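Local coordinates for phosphoenolpyruvate--protein phosphotransferase (Escherichia coli, PDB 5T12) that probably transfers the phosphoryl group from phosphoenolpyruvate to the carrier protein NPr in the nitrogen-metabolic phosphotransferase system, at residues R153-A158 with R173-V178. The protein carries 1 engineered substitution. Sequence-based numbering, arbitrary orientation.
Sequences RFILVA and RLVGVV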
ATOM      1  N   ARG A 153     -12.358   7.886   5.797  1.00 31.60           N
ATOM      2  CA  ARG A 153     -10.995   8.037   6.283  1.00 22.94           C
ATOM      3  C   ARG A 153     -10.741   6.927   7.290  1.00 22.36           C
ATOM      4  O   ARG A 153     -11.633   6.579   8.068  1.00 23.87           O
ATOM      5  CB  ARG A 153     -10.767   9.406   6.941  1.00 28.93           C
ATOM      6  CG  ARG A 153     -10.923  10.596   6.010  1.00 43.77           C
ATOM      7  CD  ARG A 153      -9.826  10.628   4.960  1.00 45.15           C
ATOM      8  NE  ARG A 153      -9.706  11.947   4.348  1.00 49.63           N
ATOM      9  CZ  ARG A 153     -10.415  12.355   3.302  1.00 43.16           C
ATOM     10  NH1 ARG A 153     -11.303  11.543   2.743  1.00 43.52           N
ATOM     11  NH2 ARG A 153     -10.238  13.574   2.813  1.00 55.27           N
ATOM     12  N   PHE A 154      -9.536   6.359   7.271  1.00 23.89           N
ATOM     13  CA  PHE A 154      -9.234   5.278   8.196  1.00 28.98           C
ATOM     14  C   PHE A 154      -7.752   5.271   8.538  1.00 26.23           C
ATOM     15  O   PHE A 154      -6.918   5.823   7.816  1.00 23.27           O
ATOM     16  CB  PHE A 154      -9.656   3.910   7.634  1.00 31.33           C
ATOM     17  CG  PHE A 154      -8.943   3.515   6.368  1.00 31.24           C
ATOM     18  CD1 PHE A 154      -9.466   3.853   5.131  1.00 35.29           C
ATOM     19  CD2 PHE A 154      -7.766   2.783   6.415  1.00 25.03           C
ATOM     20  CE1 PHE A 154      -8.820   3.482   3.965  1.00 25.47           C
ATOM     21  CE2 PHE A 154      -7.116   2.413   5.252  1.00 29.06           C
ATOM     22  CZ  PHE A 154      -7.644   2.762   4.027  1.00 31.84           C
ATOM     23  N   ILE A 155      -7.445   4.635   9.665  1.00 28.90           N
ATOM     24  CA  ILE A 155      -6.079   4.361  10.092  1.00 26.02           C
ATOM     25  C   ILE A 155      -5.851   2.864   9.950  1.00 32.37           C
ATOM     26  O   ILE A 155      -6.562   2.059  10.566  1.00 28.56           O
ATOM     27  CB  ILE A 155      -5.828   4.821  11.536  1.00 33.41           C
ATOM     28  CG1 ILE A 155      -5.952   6.343  11.638  1.00 35.43           C
ATOM     29  CG2 ILE A 155      -4.464   4.346  12.019  1.00 27.29           C
ATOM     30  CD1 ILE A 155      -5.964   6.861  13.060  1.00 25.85           C
ATOM     31  N   LEU A 156      -4.869   2.488   9.134  1.00 30.17           N
ATOM     32  CA  LEU A 156      -4.570   1.078   8.921  1.00 28.75           C
ATOM     33  C   LEU A 156      -3.987   0.472  10.191  1.00 36.22           C
ATOM     34  O   LEU A 156      -2.996   0.974  10.730  1.00 33.89           O
ATOM     35  CB  LEU A 156      -3.599   0.910   7.755  1.00 29.98           C
ATOM     36  CG  LEU A 156      -3.059  -0.505   7.535  1.00 32.96           C
ATOM     37  CD1 LEU A 156      -4.177  -1.465   7.151  1.00 29.87           C
ATOM     38  CD2 LEU A 156      -1.958  -0.507   6.484  1.00 30.20           C
ATOM     39  N   VAL A 157      -4.609  -0.601  10.674  1.00 30.24           N
ATOM     40  CA  VAL A 157      -4.089  -1.387  11.785  1.00 40.48           C
ATOM     41  C   VAL A 157      -3.743  -2.770  11.256  1.00 32.11           C
ATOM     42  O   VAL A 157      -4.547  -3.394  10.553  1.00 35.50           O
ATOM     43  CB  VAL A 157      -5.090  -1.466  12.952  1.00 37.23           C
ATOM     44  CG1 VAL A 157      -5.175  -0.125  13.661  1.00 36.88           C
ATOM     45  CG2 VAL A 157      -6.466  -1.892  12.460  1.00 40.50           C
ATOM     46  N   ALA A 158      -2.541  -3.240  11.578  1.00 35.98           N
ATOM     47  CA  ALA A 158      -2.072  -4.513  11.058  1.00 33.48           C
ATOM     48  C   ALA A 158      -0.927  -5.012  11.923  1.00 38.69           C
ATOM     49  O   ALA A 158      -0.329  -4.258  12.695  1.00 30.60           O
ATOM     50  CB  ALA A 158      -1.633  -4.395   9.595  1.00 34.38           C
ATOM     51  N   ARG A 173      -7.771   8.118   1.302  1.00 35.87           N
ATOM     52  CA  ARG A 173      -8.476   7.652   2.487  1.00 28.90           C
ATOM     53  C   ARG A 173      -7.537   7.263   3.621  1.00 31.82           C
ATOM     54  O   ARG A 173      -7.921   7.359   4.792  1.00 35.41           O
ATOM     55  CB  ARG A 173      -9.365   6.459   2.129  1.00 36.38           C
ATOM     56  CG  ARG A 173     -10.412   6.759   1.071  1.00 37.55           C
ATOM     57  CD  ARG A 173     -11.384   5.603   0.943  1.00 42.86           C
ATOM     58  NE  ARG A 173     -12.715   6.046   0.540  1.00 66.31           N
ATOM     59  CZ  ARG A 173     -13.287   5.743  -0.620  1.00 72.67           C
ATOM     60  NH1 ARG A 173     -12.649   4.982  -1.497  1.00 81.29           N
ATOM     61  NH2 ARG A 173     -14.502   6.194  -0.897  1.00 73.86           N
ATOM     62  N   LEU A 174      -6.318   6.831   3.302  1.00 41.79           N
ATOM     63  CA  LEU A 174      -5.357   6.399   4.313  1.00 29.72           C
ATOM     64  C   LEU A 174      -4.711   7.623   4.948  1.00 34.22           C
ATOM     65  O   LEU A 174      -3.978   8.364   4.283  1.00 28.67           O
ATOM     66  CB  LEU A 174      -4.307   5.485   3.691  1.00 32.84           C
ATOM     67  CG  LEU A 174      -3.222   4.948   4.626  1.00 37.34           C
ATOM     68  CD1 LEU A 174      -3.826   4.041   5.685  1.00 25.65           C
ATOM     69  CD2 LEU A 174      -2.149   4.215   3.835  1.00 33.30           C
ATOM     70  N   VAL A 175      -4.969   7.832   6.238  1.00 32.82           N
ATOM     71  CA  VAL A 175      -4.417   8.971   6.967  1.00 28.27           C
ATOM     72  C   VAL A 175      -3.438   8.559   8.054  1.00 30.98           C
ATOM     73  O   VAL A 175      -2.759   9.435   8.614  1.00 35.15           O
ATOM     74  CB  VAL A 175      -5.531   9.849   7.572  1.00 29.17           C
ATOM     75  CG1 VAL A 175      -6.467  10.345   6.479  1.00 26.30           C
ATOM     76  CG2 VAL A 175      -6.302   9.076   8.628  1.00 23.75           C
ATOM     77  N   GLY A 176      -3.338   7.273   8.375  1.00 25.42           N
ATOM     78  CA  GLY A 176      -2.423   6.823   9.406  1.00 28.67           C
ATOM     79  C   GLY A 176      -2.290   5.318   9.385  1.00 28.56           C
ATOM     80  O   GLY A 176      -3.140   4.607   8.838  1.00 30.38           O
ATOM     81  N   VAL A 177      -1.200   4.839   9.983  1.00 29.79           N
ATOM     82  CA  VAL A 177      -0.892   3.413  10.034  1.00 24.99           C
ATOM     83  C   VAL A 177      -0.406   3.065  11.436  1.00 26.63           C
ATOM     84  O   VAL A 177       0.333   3.835  12.058  1.00 28.89           O
ATOM     85  CB  VAL A 177       0.165   3.014   8.979  1.00 28.42           C
ATOM     86  CG1 VAL A 177       0.392   1.508   8.991  1.00 26.51           C
ATOM     87  CG2 VAL A 177      -0.249   3.475   7.589  1.00 22.72           C
ATOM     88  N   VAL A 178      -0.829   1.905  11.934  1.00 24.24           N
ATOM     89  CA  VAL A 178      -0.392   1.387  13.226  1.00 28.42           C
ATOM     90  C   VAL A 178       0.020  -0.065  13.037  1.00 40.75           C
ATOM     91  O   VAL A 178      -0.808  -0.907  12.670  1.00 30.77           O
ATOM     92  CB  VAL A 178      -1.485   1.492  14.301  1.00 38.90           C
ATOM     93  CG1 VAL A 178      -0.992   0.867  15.603  1.00 38.16           C
ATOM     94  CG2 VAL A 178      -1.881   2.941  14.514  1.00 31.63           C
TER
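Phe154 and Leu156 each give an N-H and a C=O to 173-178, and Ala158 N adds a fifth bond to Val178 O at 3.1 Å; the strand directions differ by 21°. Leu156 N takes the C=O of Gly176 rather than that of Val175, whose N-H goes to Phe154 O; this one-residue slip is a beta bulge that sets Val175 and Gly176 opposite Ile155. Gly176 suits the bulge, since a CB here would press close to Ile155 CG1. With CG between its backbone N and carbonyl carbon (chi1 62°), Phe154 holds its ring by the start of 173-178, where Arg173 O and Leu174 N lie over one face. Its CE1 meets Arg173 CB at 3.5 Å, while CE2 reaches Leu174 CD1 at 3.7 Å. An alanine at Phe154 would probably open a gap beside Leu174 and leave Trp17 and Trp150 without their ring partner. The strands belong to a parallel beta-alpha-beta unit, with helix 163-166 in the crossover, in the mobile-domain region of the enzyme I N-terminal domain. Leu174 CD1 also touches Leu156 CB at 3.8 Å, a branched apolar end suited to a buried face. On the other face, beta-branched Ile155 and Val178 meet through their CG2 methyls, 3.9 Å apart.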